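Local coordinates for protein yjcS (Bacillus subtilis, PDB 1Q8B) that is of unknown function but belongs to the antibiotic biosynthesis monooxygenase (ABM) family of dimeric alpha-beta barrel proteins, and may therefore have a catalytic role, at residues Y15-L20 and K62-E67; E34-E39 and T50-P55; S24-N29 and Q90-V95. One frame throughout, in Å; residues are numbered along the deposited sequence.

In the fold
From the N terminus, strand 13-22 supplies the first half of contact 1, and the chain then turns through residues 24-27 into helix 28-42, strand 48-55 and strand 62-69. The last of these closes contact 1 across 41 intervening residues. Contact 2, helix 28-42 against strand 48-55, is nested inside that loop and lays the helix over the sheet. Contact 3 is closed last, when residues 90-95 return to the turn before the helix; its loop encloses contact 2 and crosses contact 1. A hydrogen bond from Gln90 NE2 to Glu34 OE1 (2.9 Å) links contacts 2 and 3, while Leu20 of contact 1 packs on Thr93 and Val95.

Contact 1: Y15-L20 and K62-E67; sequences YITACL and KIMLWE
Ile16, Ala18 and Leu20 face Glu67, Leu65 and Ile63 as the hydrogen-bonded pairs of an antiparallel ladder whose short segments run at 166° with axes 4.6 Å apart. Each pair exchanges two backbone bonds. Among the six, Leu20 N to Ile63 O is short at 2.7 Å and nearly straight. Weaker CA-H...O contacts lie between these rungs, for instance Thr17 CA to Leu65 O at 3.3 Å.

Side-chain packing divides between the two faces. On the face of Ala18, Leu20, Ile63 and Leu65, Leu20 and Leu65 cross obliquely and meet through their CD1 methyls, 4.1 Å apart. On the other face, the selenomethionine Met64 makes two different approaches. A bend at chi2 (77°) brings its SE to 3.4 Å from the carbonyl oxygen Ala18 O, and a further bend at chi3 turns its CE toward Cys19 SG, an apolar contact of 4.0 Å. Cys19 SG also touches CD of Lys62, at 3.9 Å. Beside them the CG2 methyl of Thr17 sits near the edge of the Trp66 ring.

Glu67 shares the face of Ala18 and Leu65. Its chain crosses that of Ile16, with Glu67 OE1 3.9 Å from Ile16 CB, and this buried carboxylate oxygen accepts a hydrogen bond from Trp69 NE1, so it has a polar partner although it rests on an isoleucine.

These are the two central strands of the four-stranded sheet: 13-22 is bordered on its other side by strand 93-103, and 62-69 by strand 48-55. Helix 28-42 covers the face carrying Leu20 and Ile63, both of which touch Phe35.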
loop_
_atom_site.group_PDB
_atom_site.type_symbol
_atom_site.label_atom_id
_atom_site.label_comp_id
_atom_site.label_asym_id
_atom_site.label_seq_id
_atom_site.Cartn_x
_atom_site.Cartn_y
_atom_site.Cartn_z
ATOM N N TYR A 15 8.346 6.263 12.880
ATOM C CA TYR A 15 9.708 5.947 12.454
ATOM C C TYR A 15 9.940 4.476 12.138
ATOM O O TYR A 15 9.485 3.586 12.864
ATOM C CB TYR A 15 10.719 6.325 13.541
ATOM C CG TYR A 15 11.144 7.772 13.585
ATOM C CD1 TYR A 15 10.336 8.740 14.179
ATOM C CD2 TYR A 15 12.397 8.158 13.099
ATOM C CE1 TYR A 15 10.773 10.057 14.297
ATOM C CE2 TYR A 15 12.841 9.470 13.210
ATOM C CZ TYR A 15 12.029 10.411 13.810
ATOM O OH TYR A 15 12.472 11.706 13.929
ATOM N N ILE A 16 10.685 4.228 11.068
ATOM C CA ILE A 16 11.018 2.867 10.695
ATOM C C ILE A 16 12.456 2.756 10.218
ATOM O O ILE A 16 12.910 3.553 9.399
ATOM C CB ILE A 16 10.117 2.326 9.562
ATOM C CG1 ILE A 16 8.678 2.157 10.056
ATOM C CG2 ILE A 16 10.654 0.973 9.083
ATOM C CD1 ILE A 16 7.744 1.571 9.014
ATOM N N THR A 17 13.173 1.777 10.762
ATOM C CA THR A 17 14.537 1.493 10.339
ATOM C C THR A 17 14.478 0.025 9.969
ATOM O O THR A 17 14.038 -0.805 10.766
ATOM C CB THR A 17 15.571 1.687 11.461
ATOM O OG1 THR A 17 15.618 3.067 11.819
ATOM C CG2 THR A 17 16.965 1.256 10.988
ATOM N N ALA A 18 14.899 -0.299 8.756
ATOM C CA ALA A 18 14.849 -1.678 8.321
ATOM C C ALA A 18 16.100 -2.066 7.562
ATOM O O ALA A 18 16.740 -1.236 6.921
ATOM C CB ALA A 18 13.621 -1.899 7.445
ATOM N N CYS A 19 16.447 -3.340 7.654
ATOM C CA CYS A 19 17.598 -3.865 6.954
ATOM C C CYS A 19 17.054 -4.914 6.015
ATOM O O CYS A 19 16.387 -5.853 6.453
ATOM C CB CYS A 19 18.586 -4.516 7.920
ATOM S SG CYS A 19 20.064 -5.173 7.083
ATOM N N LEU A 20 17.327 -4.742 4.727
ATOM C CA LEU A 20 16.872 -5.677 3.715
ATOM C C LEU A 20 17.988 -6.619 3.289
ATOM O O LEU A 20 19.140 -6.211 3.123
ATOM C CB LEU A 20 16.387 -4.937 2.465
ATOM C CG LEU A 20 15.306 -3.862 2.552
ATOM C CD1 LEU A 20 14.916 -3.455 1.142
ATOM C CD2 LEU A 20 14.094 -4.385 3.299
ATOM N N LYS A 62 23.264 -6.343 1.521
ATOM C CA LYS A 62 22.160 -5.820 2.319
ATOM C C LYS A 62 21.934 -4.352 1.998
ATOM O O LYS A 62 22.848 -3.657 1.549
ATOM C CB LYS A 62 22.455 -5.971 3.813
ATOM C CG LYS A 62 22.424 -7.401 4.328
ATOM C CD LYS A 62 22.913 -7.463 5.763
ATOM C CE LYS A 62 22.674 -8.835 6.359
ATOM N NZ LYS A 62 23.143 -9.893 5.433
ATOM N N ILE A 63 20.707 -3.890 2.227
ATOM C CA ILE A 63 20.336 -2.507 1.975
ATOM C C ILE A 63 19.632 -1.985 3.215
ATOM O O ILE A 63 18.775 -2.661 3.778
ATOM C CB ILE A 63 19.390 -2.394 0.759
ATOM C CG1 ILE A 63 20.125 -2.845 -0.506
ATOM C CG2 ILE A 63 18.894 -0.960 0.606
ATOM C CD1 ILE A 63 19.247 -2.918 -1.731
HETATM N N MSE A 64 19.997 -0.780 3.638
HETATM C CA MSE A 64 19.396 -0.189 4.820
HETATM C C MSE A 64 18.364 0.877 4.469
HETATM O O MSE A 64 18.560 1.642 3.523
HETATM C CB MSE A 64 20.479 0.428 5.695
HETATM C CG MSE A 64 19.988 0.856 7.064
HETATM SE SE MSE A 64 19.736 -0.597 8.341
HETATM C CE MSE A 64 21.426 -1.507 8.094
ATOM N N LEU A 65 17.271 0.924 5.234
ATOM C CA LEU A 65 16.219 1.914 5.004
ATOM C C LEU A 65 15.949 2.763 6.243
ATOM O O LEU A 65 15.772 2.244 7.344
ATOM C CB LEU A 65 14.905 1.234 4.581
ATOM C CG LEU A 65 14.850 0.323 3.343
ATOM C CD1 LEU A 65 13.431 -0.235 3.203
ATOM C CD2 LEU A 65 15.245 1.096 2.081
ATOM N N TRP A 66 15.936 4.077 6.046
ATOM C CA TRP A 66 15.650 5.042 7.108
ATOM C C TRP A 66 14.332 5.658 6.679
ATOM O O TRP A 66 14.266 6.266 5.610
ATOM C CB TRP A 66 16.713 6.147 7.166
ATOM C CG TRP A 66 18.063 5.710 7.664
ATOM C CD1 TRP A 66 18.361 4.556 8.331
ATOM C CD2 TRP A 66 19.286 6.460 7.596
ATOM N NE1 TRP A 66 19.689 4.542 8.685
ATOM C CE2 TRP A 66 20.283 5.697 8.245
ATOM C CE3 TRP A 66 19.636 7.702 7.050
ATOM C CZ2 TRP A 66 21.612 6.135 8.363
ATOM C CZ3 TRP A 66 20.962 8.140 7.170
ATOM C CH2 TRP A 66 21.930 7.355 7.822
ATOM N N GLU A 67 13.291 5.518 7.495
ATOM C CA GLU A 67 11.984 6.053 7.122
ATOM C C GLU A 67 11.261 6.789 8.241
ATOM O O GLU A 67 11.327 6.388 9.401
ATOM C CB GLU A 67 11.072 4.917 6.647
ATOM C CG GLU A 67 11.641 4.031 5.543
ATOM C CD GLU A 67 10.793 2.786 5.296
ATOM O OE1 GLU A 67 9.611 2.763 5.702
ATOM O OE2 GLU A 67 11.304 1.828 4.684
#

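Contact 2: E34-E39 and T50-P55; sequences EFKKLE and TFHAYP
Glu39 reaches across from the helix to grip both His52 and Ala53, and this carboxylate is the tightly held part of the contact. Its CG is anti to the backbone N and the chain stays extended beyond it. Glu39 OE1 accepts from His52 ND1 at 2.8 Å on the syn side, in the plane of the imidazole and with an N-H...O angle of 177°. Carboxylate and ring planes are nevertheless 88° apart, so the ring is turned almost perpendicular to the group it binds. Glu39 OE2 accepts from Ala53 N at 3.0 Å and from Lys36 NZ at 3.1 Å, the latter also a salt bridge; the two donors come from opposite faces of the carboxylate plane. With three bonds spread over two oxygens, the rotation of the group is well defined.

Lys36 completes the cluster. Its CB points away from the strand, yet the chain bends at chi2 and NZ arrives at Ala53 O, to which it donates at 2.8 Å. Ala53 is therefore held at both its N and its O by the helix.

These short polar bonds lie on the more exposed flank, where Lys36 is exposed and Glu39 and His52 are partly so. The buried residues Phe35, Leu38, Phe51 and Ala53 meet more loosely: Phe35 CD2 is 4.2 Å from Ala53 CB, and Leu38 CD2 only just approaches Phe51 CZ. A closer exception is Phe51 CD2, 3.8 Å from Glu39 CA.

The helix runs antiparallel to the strand at 172°, their axes 8.1 Å apart: a helix packed over an antiparallel sheet, as in the ferredoxin-like alpha-beta fold of the dimeric alpha-beta barrel family.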
loop_
_atom_site.group_PDB
_atom_site.type_symbol
_atom_site.label_atom_id
_atom_site.label_comp_id
_atom_site.label_asym_id
_atom_site.label_seq_id
_atom_site.Cartn_x
_atom_site.Cartn_y
_atom_site.Cartn_z
ATOM N N GLU A 34 17.392 0.997 -8.684
ATOM C CA GLU A 34 15.964 0.759 -8.519
ATOM C C GLU A 34 15.512 1.349 -7.200
ATOM O O GLU A 34 14.423 1.919 -7.104
ATOM C CB GLU A 34 15.655 -0.740 -8.556
ATOM C CG GLU A 34 15.561 -1.285 -9.959
ATOM C CD GLU A 34 14.540 -0.525 -10.794
ATOM O OE1 GLU A 34 13.328 -0.633 -10.505
ATOM O OE2 GLU A 34 14.954 0.193 -11.732
ATOM N N PHE A 35 16.352 1.220 -6.177
ATOM C CA PHE A 35 16.005 1.776 -4.881
ATOM C C PHE A 35 16.073 3.302 -4.885
ATOM O O PHE A 35 15.337 3.962 -4.155
ATOM C CB PHE A 35 16.890 1.174 -3.787
ATOM C CG PHE A 35 16.377 -0.139 -3.270
ATOM C CD1 PHE A 35 16.574 -1.311 -3.986
ATOM C CD2 PHE A 35 15.614 -0.187 -2.114
ATOM C CE1 PHE A 35 16.014 -2.503 -3.562
ATOM C CE2 PHE A 35 15.052 -1.372 -1.683
ATOM C CZ PHE A 35 15.249 -2.530 -2.408
ATOM N N LYS A 36 16.940 3.870 -5.717
ATOM C CA LYS A 36 17.025 5.319 -5.790
ATOM C C LYS A 36 15.795 5.870 -6.496
ATOM O O LYS A 36 15.281 6.922 -6.126
ATOM C CB LYS A 36 18.305 5.746 -6.505
ATOM C CG LYS A 36 19.540 5.550 -5.635
ATOM C CD LYS A 36 19.387 6.327 -4.328
ATOM C CE LYS A 36 20.408 5.926 -3.278
ATOM N NZ LYS A 36 20.150 6.684 -2.016
ATOM N N LYS A 37 15.307 5.157 -7.507
ATOM C CA LYS A 37 14.111 5.612 -8.203
ATOM C C LYS A 37 12.941 5.517 -7.232
ATOM O O LYS A 37 12.098 6.419 -7.165
ATOM C CB LYS A 37 13.839 4.756 -9.438
ATOM C CG LYS A 37 14.927 4.852 -10.507
ATOM C CD LYS A 37 14.421 4.417 -11.878
ATOM C CE LYS A 37 13.830 3.016 -11.840
ATOM N NZ LYS A 37 13.181 2.644 -13.135
ATOM N N LEU A 38 12.896 4.422 -6.474
ATOM C CA LEU A 38 11.838 4.223 -5.485
ATOM C C LEU A 38 11.907 5.330 -4.441
ATOM O O LEU A 38 10.886 5.898 -4.064
ATOM C CB LEU A 38 11.988 2.867 -4.793
ATOM C CG LEU A 38 11.024 2.624 -3.627
ATOM C CD1 LEU A 38 9.585 2.626 -4.130
ATOM C CD2 LEU A 38 11.360 1.303 -2.960
ATOM N N GLU A 39 13.122 5.630 -3.983
ATOM C CA GLU A 39 13.331 6.673 -2.989
ATOM C C GLU A 39 12.813 8.008 -3.498
ATOM O O GLU A 39 12.165 8.761 -2.767
ATOM C CB GLU A 39 14.821 6.798 -2.640
ATOM C CG GLU A 39 15.147 8.069 -1.865
ATOM C CD GLU A 39 16.518 8.050 -1.207
ATOM O OE1 GLU A 39 16.946 9.112 -0.706
ATOM O OE2 GLU A 39 17.164 6.981 -1.178
ATOM N N THR A 50 10.259 11.300 5.427
ATOM C CA THR A 50 11.568 10.989 4.860
ATOM C C THR A 50 11.673 9.506 4.493
ATOM O O THR A 50 11.041 8.650 5.108
ATOM C CB THR A 50 12.755 11.339 5.825
ATOM O OG1 THR A 50 12.745 10.458 6.950
ATOM C CG2 THR A 50 12.659 12.762 6.315
ATOM N N PHE A 51 12.460 9.222 3.466
ATOM C CA PHE A 51 12.699 7.862 3.015
ATOM C C PHE A 51 14.063 7.889 2.350
ATOM O O PHE A 51 14.286 8.656 1.414
ATOM C CB PHE A 51 11.651 7.412 1.993
ATOM C CG PHE A 51 11.768 5.954 1.602
ATOM C CD1 PHE A 51 11.001 4.982 2.239
ATOM C CD2 PHE A 51 12.657 5.554 0.603
ATOM C CE1 PHE A 51 11.113 3.631 1.885
ATOM C CE2 PHE A 51 12.779 4.206 0.243
ATOM C CZ PHE A 51 12.005 3.243 0.884
ATOM N N HIS A 52 14.979 7.063 2.838
ATOM C CA HIS A 52 16.318 7.017 2.272
ATOM C C HIS A 52 16.833 5.588 2.290
ATOM O O HIS A 52 16.701 4.882 3.288
ATOM C CB HIS A 52 17.255 7.934 3.072
ATOM C CG HIS A 52 18.630 8.062 2.490
ATOM N ND1 HIS A 52 18.857 8.486 1.198
ATOM C CD2 HIS A 52 19.852 7.838 3.034
ATOM C CE1 HIS A 52 20.158 8.517 0.971
ATOM N NE2 HIS A 52 20.784 8.129 2.067
ATOM N N ALA A 53 17.410 5.166 1.175
ATOM C CA ALA A 53 17.942 3.818 1.052
ATOM C C ALA A 53 19.429 3.879 0.714
ATOM O O ALA A 53 19.857 4.742 -0.054
ATOM C CB ALA A 53 17.189 3.061 -0.041
ATOM N N TYR A 54 20.216 2.974 1.296
ATOM C CA TYR A 54 21.640 2.936 1.014
ATOM C C TYR A 54 22.168 1.534 1.287
ATOM O O TYR A 54 21.652 0.815 2.143
ATOM C CB TYR A 54 22.383 3.995 1.841
ATOM C CG TYR A 54 22.640 3.622 3.275
ATOM C CD1 TYR A 54 23.748 2.848 3.628
ATOM C CD2 TYR A 54 21.785 4.053 4.283
ATOM C CE1 TYR A 54 24.002 2.513 4.962
ATOM C CE2 TYR A 54 22.024 3.729 5.611
ATOM C CZ TYR A 54 23.133 2.957 5.948
ATOM O OH TYR A 54 23.358 2.632 7.267
ATOM N N PRO A 55 23.211 1.124 0.550
ATOM C CA PRO A 55 23.798 -0.210 0.714
ATOM C C PRO A 55 24.843 -0.335 1.808
ATOM O O PRO A 55 25.612 0.596 2.051
ATOM C CB PRO A 55 24.404 -0.474 -0.657
ATOM C CG PRO A 55 24.967 0.892 -1.006
ATOM C CD PRO A 55 23.859 1.856 -0.561
#

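Contact 3: S24-N29 and Q90-V95; sequences SDKDLN and QELTEV
Ser24 and Lys26 both point CB toward residues 90-95, and both meet the CD2 methyl of Leu92. Ser24 OG is anti to the backbone N (chi1 166°) and stands 3.6 Å from Leu92 CD2, with Ser24 CB 3.7 Å from the same methyl. The extended Lys26 chain crosses the leucine at about a right angle, Lys26 CD lying 4.2 Å from Leu92 CD2. Thus one branch of Leu92 packs against the serine and against the aliphatic part of the lysine.

Polar bonds surround this methyl contact. Ser24 OG accepts from Lys26 N at 3.1 Å, an ST turn that sets the two residues touching Leu92 in place relative to each other. Ser24 N donates to Leu92 O, but at 3.3 Å and 142° the bond is weak. Farther out, a water accepts from Lys26 NZ at 2.8 Å and donates to Gln90 O at 2.9 Å, bridging lysine and backbone where no direct bond joins them. The amide end of Gln90 turns to another partner, Glu34 of helix 28-42.

With 163 Å² buried in all, this is a surface contact. It joins the turn between strand 13-22 and helix 28-42 to the turn leading into strand 93-103, at Glu91, the first residue past helix 82-88 to leave helical angles, with positive phi. Arg61 binds the carbonyls of Ser24 and Lys26, and Thr93 touches Leu20 and Ile22 of strand 13-22 and Phe35 of helix 28-42.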
loop_
_atom_site.group_PDB
_atom_site.type_symbol
_atom_site.label_atom_id
_atom_site.label_comp_id
_atom_site.label_asym_id
_atom_site.label_seq_id
_atom_site.Cartn_x
_atom_site.Cartn_y
_atom_site.Cartn_z
ATOM N N SER A 24 18.462 -11.359 -4.658
ATOM C CA SER A 24 18.694 -11.326 -6.096
ATOM C C SER A 24 20.195 -11.491 -6.321
ATOM O O SER A 24 20.995 -11.227 -5.421
ATOM C CB SER A 24 18.237 -9.985 -6.668
ATOM O OG SER A 24 18.731 -9.792 -7.981
ATOM N N ASP A 25 20.582 -11.929 -7.513
ATOM C CA ASP A 25 21.999 -12.098 -7.818
ATOM C C ASP A 25 22.466 -10.997 -8.759
ATOM O O ASP A 25 23.551 -11.073 -9.329
ATOM C CB ASP A 25 22.261 -13.477 -8.443
ATOM C CG ASP A 25 21.576 -13.660 -9.792
ATOM O OD1 ASP A 25 21.615 -14.792 -10.322
ATOM O OD2 ASP A 25 21.005 -12.680 -10.325
ATOM N N LYS A 26 21.642 -9.972 -8.916
ATOM C CA LYS A 26 21.990 -8.864 -9.789
ATOM C C LYS A 26 23.060 -7.987 -9.164
ATOM O O LYS A 26 23.337 -8.087 -7.968
ATOM C CB LYS A 26 20.752 -8.022 -10.102
ATOM C CG LYS A 26 19.726 -8.746 -10.951
ATOM C CD LYS A 26 18.589 -7.833 -11.355
ATOM C CE LYS A 26 17.601 -8.580 -12.232
ATOM N NZ LYS A 26 16.381 -7.768 -12.520
ATOM N N ASP A 27 23.654 -7.135 -9.992
ATOM C CA ASP A 27 24.698 -6.210 -9.571
ATOM C C ASP A 27 24.153 -5.230 -8.533
ATOM O O ASP A 27 23.102 -4.625 -8.740
ATOM C CB ASP A 27 25.212 -5.435 -10.790
ATOM C CG ASP A 27 26.284 -4.417 -10.432
ATOM O OD1 ASP A 27 27.400 -4.838 -10.042
ATOM O OD2 ASP A 27 26.012 -3.200 -10.538
ATOM N N LEU A 28 24.875 -5.068 -7.425
ATOM C CA LEU A 28 24.457 -4.167 -6.353
ATOM C C LEU A 28 24.145 -2.757 -6.861
ATOM O O LEU A 28 23.235 -2.097 -6.354
ATOM C CB LEU A 28 25.539 -4.105 -5.270
ATOM C CG LEU A 28 25.280 -3.239 -4.027
ATOM C CD1 LEU A 28 24.038 -3.727 -3.278
ATOM C CD2 LEU A 28 26.499 -3.290 -3.116
ATOM N N ASN A 29 24.895 -2.296 -7.858
ATOM C CA ASN A 29 24.669 -0.965 -8.414
ATOM C C ASN A 29 23.335 -0.937 -9.136
ATOM O O ASN A 29 22.561 0.005 -8.987
ATOM C CB ASN A 29 25.773 -0.579 -9.403
ATOM C CG ASN A 29 27.157 -0.669 -8.799
ATOM O OD1 ASN A 29 27.446 -0.034 -7.779
ATOM N ND2 ASN A 29 28.027 -1.462 -9.428
ATOM N N GLN A 90 9.943 -7.344 -8.508
ATOM C CA GLN A 90 11.273 -7.771 -8.950
ATOM C C GLN A 90 11.902 -8.784 -7.998
ATOM O O GLN A 90 12.896 -9.426 -8.334
ATOM C CB GLN A 90 12.195 -6.555 -9.101
ATOM C CG GLN A 90 11.760 -5.616 -10.211
ATOM C CD GLN A 90 12.677 -4.427 -10.379
ATOM O OE1 GLN A 90 13.868 -4.580 -10.636
ATOM N NE2 GLN A 90 12.124 -3.233 -10.240
ATOM N N GLU A 91 11.326 -8.912 -6.807
ATOM C CA GLU A 91 11.815 -9.857 -5.810
ATOM C C GLU A 91 13.317 -9.730 -5.599
ATOM O O GLU A 91 14.038 -10.725 -5.631
ATOM C CB GLU A 91 11.494 -11.281 -6.251
ATOM C CG GLU A 91 10.037 -11.515 -6.564
ATOM C CD GLU A 91 9.813 -12.814 -7.312
ATOM O OE1 GLU A 91 8.639 -13.139 -7.594
ATOM O OE2 GLU A 91 10.808 -13.511 -7.622
ATOM N N LEU A 92 13.785 -8.511 -5.370
ATOM C CA LEU A 92 15.207 -8.269 -5.172
ATOM C C LEU A 92 15.631 -8.450 -3.724
ATOM O O LEU A 92 16.786 -8.772 -3.445
ATOM C CB LEU A 92 15.549 -6.848 -5.613
ATOM C CG LEU A 92 15.213 -6.496 -7.064
ATOM C CD1 LEU A 92 15.313 -4.984 -7.270
ATOM C CD2 LEU A 92 16.151 -7.262 -7.995
ATOM N N THR A 93 14.687 -8.257 -2.807
ATOM C CA THR A 93 14.978 -8.350 -1.379
ATOM C C THR A 93 13.854 -8.966 -0.546
ATOM O O THR A 93 12.791 -9.321 -1.048
ATOM C CB THR A 93 15.200 -6.939 -0.775
ATOM O OG1 THR A 93 14.005 -6.162 -0.952
ATOM C CG2 THR A 93 16.359 -6.220 -1.453
ATOM N N GLU A 94 14.137 -9.077 0.745
ATOM C CA GLU A 94 13.195 -9.536 1.754
ATOM C C GLU A 94 13.708 -8.824 3.005
ATOM O O GLU A 94 14.903 -8.532 3.101
ATOM C CB GLU A 94 13.205 -11.069 1.922
ATOM C CG GLU A 94 14.513 -11.708 2.314
ATOM C CD GLU A 94 14.386 -13.217 2.449
ATOM O OE1 GLU A 94 13.599 -13.824 1.692
ATOM O OE2 GLU A 94 15.082 -13.805 3.298
ATOM N N VAL A 95 12.813 -8.498 3.932
ATOM C CA VAL A 95 13.218 -7.810 5.154
ATOM C C VAL A 95 13.852 -8.788 6.136
ATOM O O VAL A 95 13.272 -9.824 6.450
ATOM C CB VAL A 95 12.007 -7.126 5.837
ATOM C CG1 VAL A 95 12.439 -6.468 7.138
ATOM C CG2 VAL A 95 11.407 -6.097 4.905
HETATM O O HOH W 1 14.662 -8.978 -10.613
#